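Local coordinates for Lmo0741 protein (Listeria monocytogenes, PDB 4R1H) that probably binds DNA through a winged helix-turn-helix domain and regulates transcription as a member of the GntR family, at residues A[13-21]-A[51-59]. Numbering follows the deposited sequence. Where two conformers were deposited one is given.
Sequences YKQIVHYIH and TIQRAYAEL
Arg54 lies along one face of the Tyr13 ring. Its CD sits over the ring centre, 3.6 Å from the centroid, in a CH-pi contact, and the guanidinium lies over the hydroxyl end, nearly parallel to the ring (7°), in an off-centre cation-pi stack. A long arginine suits this place because its methylenes cover the ring while the flat cation reaches the hydroxyl; the extended chain, with CG anti to the backbone N (chi1 -168°), carries it there. CG of Lys14 backs the ring's opposite face, while Glu58 OE1 meets the ring edge in plane, 3.3 Å from CE2 of Tyr13.

That same carboxylate forms a salt bridge: Lys14 NZ donates to Glu58 OE1 at 2.9 Å, on its syn side but somewhat out of the carboxylate plane, and weakly to OE2. An acid here serves both the ammonium and the polar C-H edge of Tyr13.

Beneath these polar groups the packing is apolar. Ala55, with just a methyl, suits the close approach of the 13-21 and 51-59 axes, 8.4 Å; branched Val17 puts CG2 3.7 Å from Ala55 CB. The forked end of Leu59 reaches His21 with CD2 and, in one of its two conformers, Ile20 with CD1. Val17, Ala55 and Leu59 contribute to the three-helix core of a winged helix-turn-helix domain, in which helix 49-61 is probably the DNA-recognition helix, packed at -58° across the first helix.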
# COMPACT_ATOMS: atom_id res chain seq x y z
N TYR A 13 -1.44 6.51 -16.30
CA TYR A 13 -2.55 7.48 -16.18
C TYR A 13 -3.25 7.43 -14.83
O TYR A 13 -3.73 8.49 -14.33
CB TYR A 13 -3.55 7.40 -17.32
CG TYR A 13 -4.57 6.34 -17.11
CD1 TYR A 13 -4.34 5.05 -17.54
CD2 TYR A 13 -5.83 6.64 -16.55
CE1 TYR A 13 -5.28 4.05 -17.37
CE2 TYR A 13 -6.78 5.64 -16.38
CZ TYR A 13 -6.53 4.36 -16.85
OH TYR A 13 -7.45 3.34 -16.68
N LYS A 14 -3.33 6.26 -14.20
CA LYS A 14 -4.02 6.19 -12.92
C LYS A 14 -3.16 6.89 -11.85
O LYS A 14 -3.70 7.43 -10.90
CB LYS A 14 -4.26 4.75 -12.50
CG LYS A 14 -5.38 4.09 -13.27
CD LYS A 14 -6.76 4.60 -12.84
CE LYS A 14 -7.82 3.51 -13.11
NZ LYS A 14 -9.22 4.05 -13.07
N GLN A 15 -1.84 6.84 -11.98
CA GLN A 15 -0.98 7.56 -11.07
C GLN A 15 -1.08 9.08 -11.20
O GLN A 15 -0.99 9.83 -10.19
CB GLN A 15 0.47 7.14 -11.22
CG GLN A 15 0.65 5.70 -10.83
CD GLN A 15 2.06 5.23 -11.04
OE1 GLN A 15 2.94 5.62 -10.28
NE2 GLN A 15 2.29 4.36 -12.05
N ILE A 16 -1.30 9.52 -12.42
CA ILE A 16 -1.52 10.92 -12.69
C ILE A 16 -2.88 11.31 -12.13
O ILE A 16 -3.01 12.41 -11.59
CB ILE A 16 -1.46 11.28 -14.19
CG1 ILE A 16 -0.13 10.84 -14.86
CG2 ILE A 16 -1.68 12.78 -14.40
CD1 ILE A 16 1.07 11.72 -14.62
N VAL A 17 -3.90 10.46 -12.32
CA VAL A 17 -5.17 10.75 -11.68
C VAL A 17 -4.96 10.96 -10.17
O VAL A 17 -5.49 11.92 -9.58
CB VAL A 17 -6.19 9.67 -11.96
CG1 VAL A 17 -7.43 9.84 -11.15
CG2 VAL A 17 -6.55 9.73 -13.45
N HIS A 18 -4.17 10.09 -9.55
CA HIS A 18 -3.97 10.20 -8.07
C HIS A 18 -3.23 11.44 -7.68
O HIS A 18 -3.60 12.08 -6.69
CB HIS A 18 -3.22 8.99 -7.48
CG HIS A 18 -3.16 9.03 -5.99
ND1 HIS A 18 -4.28 8.82 -5.22
CD2 HIS A 18 -2.14 9.26 -5.13
CE1 HIS A 18 -3.95 8.90 -3.94
NE2 HIS A 18 -2.65 9.16 -3.87
N TYR A 19 -2.23 11.84 -8.46
CA TYR A 19 -1.50 13.05 -8.26
C TYR A 19 -2.41 14.27 -8.29
O TYR A 19 -2.37 15.10 -7.40
CB TYR A 19 -0.42 13.19 -9.34
CG TYR A 19 0.24 14.54 -9.38
CD1 TYR A 19 1.37 14.81 -8.59
CD2 TYR A 19 -0.24 15.55 -10.21
CE1 TYR A 19 1.97 16.04 -8.63
CE2 TYR A 19 0.35 16.80 -10.24
CZ TYR A 19 1.46 17.04 -9.45
OH TYR A 19 2.05 18.29 -9.52
N ILE A 20 -3.29 14.33 -9.29
CA ILE A 20 -4.27 15.43 -9.40
C ILE A 20 -5.24 15.40 -8.23
O ILE A 20 -5.55 16.44 -7.66
CB ILE A 20 -5.02 15.38 -10.74
CG1 ILE A 20 -4.00 15.71 -11.84
CG2 ILE A 20 -6.23 16.28 -10.73
CD1 ILE A 20 -4.37 15.22 -13.22
N HIS A 21 -5.76 14.20 -7.90
CA HIS A 21 -6.65 14.05 -6.78
C HIS A 21 -5.99 14.64 -5.55
O HIS A 21 -6.65 15.32 -4.72
CB HIS A 21 -6.97 12.59 -6.47
CG HIS A 21 -7.96 11.97 -7.40
ND1 HIS A 21 -8.19 10.61 -7.40
CD2 HIS A 21 -8.80 12.50 -8.31
CE1 HIS A 21 -9.16 10.33 -8.27
NE2 HIS A 21 -9.52 11.47 -8.85
N THR A 51 -1.05 10.37 -21.91
CA THR A 51 -1.34 9.87 -20.61
C THR A 51 -2.11 10.92 -19.79
O THR A 51 -3.02 10.62 -18.98
CB THR A 51 -0.08 9.39 -19.84
OG1 THR A 51 0.64 10.48 -19.29
CG2 THR A 51 0.85 8.56 -20.74
N ILE A 52 -1.74 12.14 -19.98
CA ILE A 52 -2.46 13.23 -19.31
C ILE A 52 -3.91 13.31 -19.88
O ILE A 52 -4.86 13.50 -19.17
CB ILE A 52 -1.82 14.57 -19.57
CG1 ILE A 52 -0.34 14.58 -19.13
CG2 ILE A 52 -2.63 15.67 -18.90
CD1 ILE A 52 -0.14 14.42 -17.68
N GLN A 53 -4.03 13.20 -21.20
CA GLN A 53 -5.32 13.23 -21.83
C GLN A 53 -6.17 12.18 -21.22
O GLN A 53 -7.35 12.43 -20.96
CB GLN A 53 -5.22 12.90 -23.34
CG GLN A 53 -4.85 14.06 -24.20
CD GLN A 53 -4.61 13.65 -25.64
OE1 GLN A 53 -4.48 12.49 -25.96
NE2 GLN A 53 -4.51 14.63 -26.52
N ARG A 54 -5.61 10.97 -20.99
CA ARG A 54 -6.45 9.88 -20.48
C ARG A 54 -6.85 10.20 -19.03
O ARG A 54 -8.03 9.95 -18.64
CB ARG A 54 -5.81 8.47 -20.51
CG ARG A 54 -6.90 7.44 -20.24
CD ARG A 54 -6.52 6.03 -20.35
NE ARG A 54 -7.68 5.13 -20.21
CZ ARG A 54 -7.65 3.82 -20.54
NH1 ARG A 54 -6.54 3.20 -20.98
NH2 ARG A 54 -8.76 3.09 -20.42
N ALA A 55 -5.90 10.73 -18.27
CA ALA A 55 -6.17 11.09 -16.85
C ALA A 55 -7.26 12.20 -16.77
O ALA A 55 -8.23 12.07 -16.00
CB ALA A 55 -4.90 11.60 -16.19
N TYR A 56 -7.13 13.23 -17.60
CA TYR A 56 -8.14 14.29 -17.69
C TYR A 56 -9.50 13.73 -18.11
O TYR A 56 -10.52 14.09 -17.54
CB TYR A 56 -7.66 15.41 -18.59
CG TYR A 56 -6.71 16.38 -17.96
CD1 TYR A 56 -6.22 16.21 -16.67
CD2 TYR A 56 -6.34 17.56 -18.64
CE1 TYR A 56 -5.42 17.19 -16.08
CE2 TYR A 56 -5.56 18.53 -18.07
CZ TYR A 56 -5.09 18.36 -16.77
OH TYR A 56 -4.28 19.34 -16.22
N ALA A 57 -9.55 12.79 -19.07
CA ALA A 57 -10.80 12.12 -19.40
C ALA A 57 -11.48 11.42 -18.26
O ALA A 57 -12.68 11.56 -18.06
CB ALA A 57 -10.63 11.13 -20.56
N GLU A 58 -10.71 10.69 -17.46
CA GLU A 58 -11.25 10.00 -16.35
C GLU A 58 -11.77 11.01 -15.30
O GLU A 58 -12.86 10.85 -14.77
CB GLU A 58 -10.22 9.06 -15.71
CG GLU A 58 -10.78 8.37 -14.48
CD GLU A 58 -9.93 7.26 -13.96
OE1 GLU A 58 -9.61 6.38 -14.80
OE2 GLU A 58 -9.69 7.26 -12.73
N LEU A 59 -11.01 12.06 -15.10
CA LEU A 59 -11.46 13.13 -14.16
C LEU A 59 -12.77 13.82 -14.63
O LEU A 59 -13.66 14.24 -13.80
CB LEU A 59 -10.31 14.10 -13.99
CG LEU A 59 -9.12 13.62 -13.18
CD1 LEU A 59 -8.02 14.59 -13.37
CD2 LEU A 59 -9.47 13.43 -11.71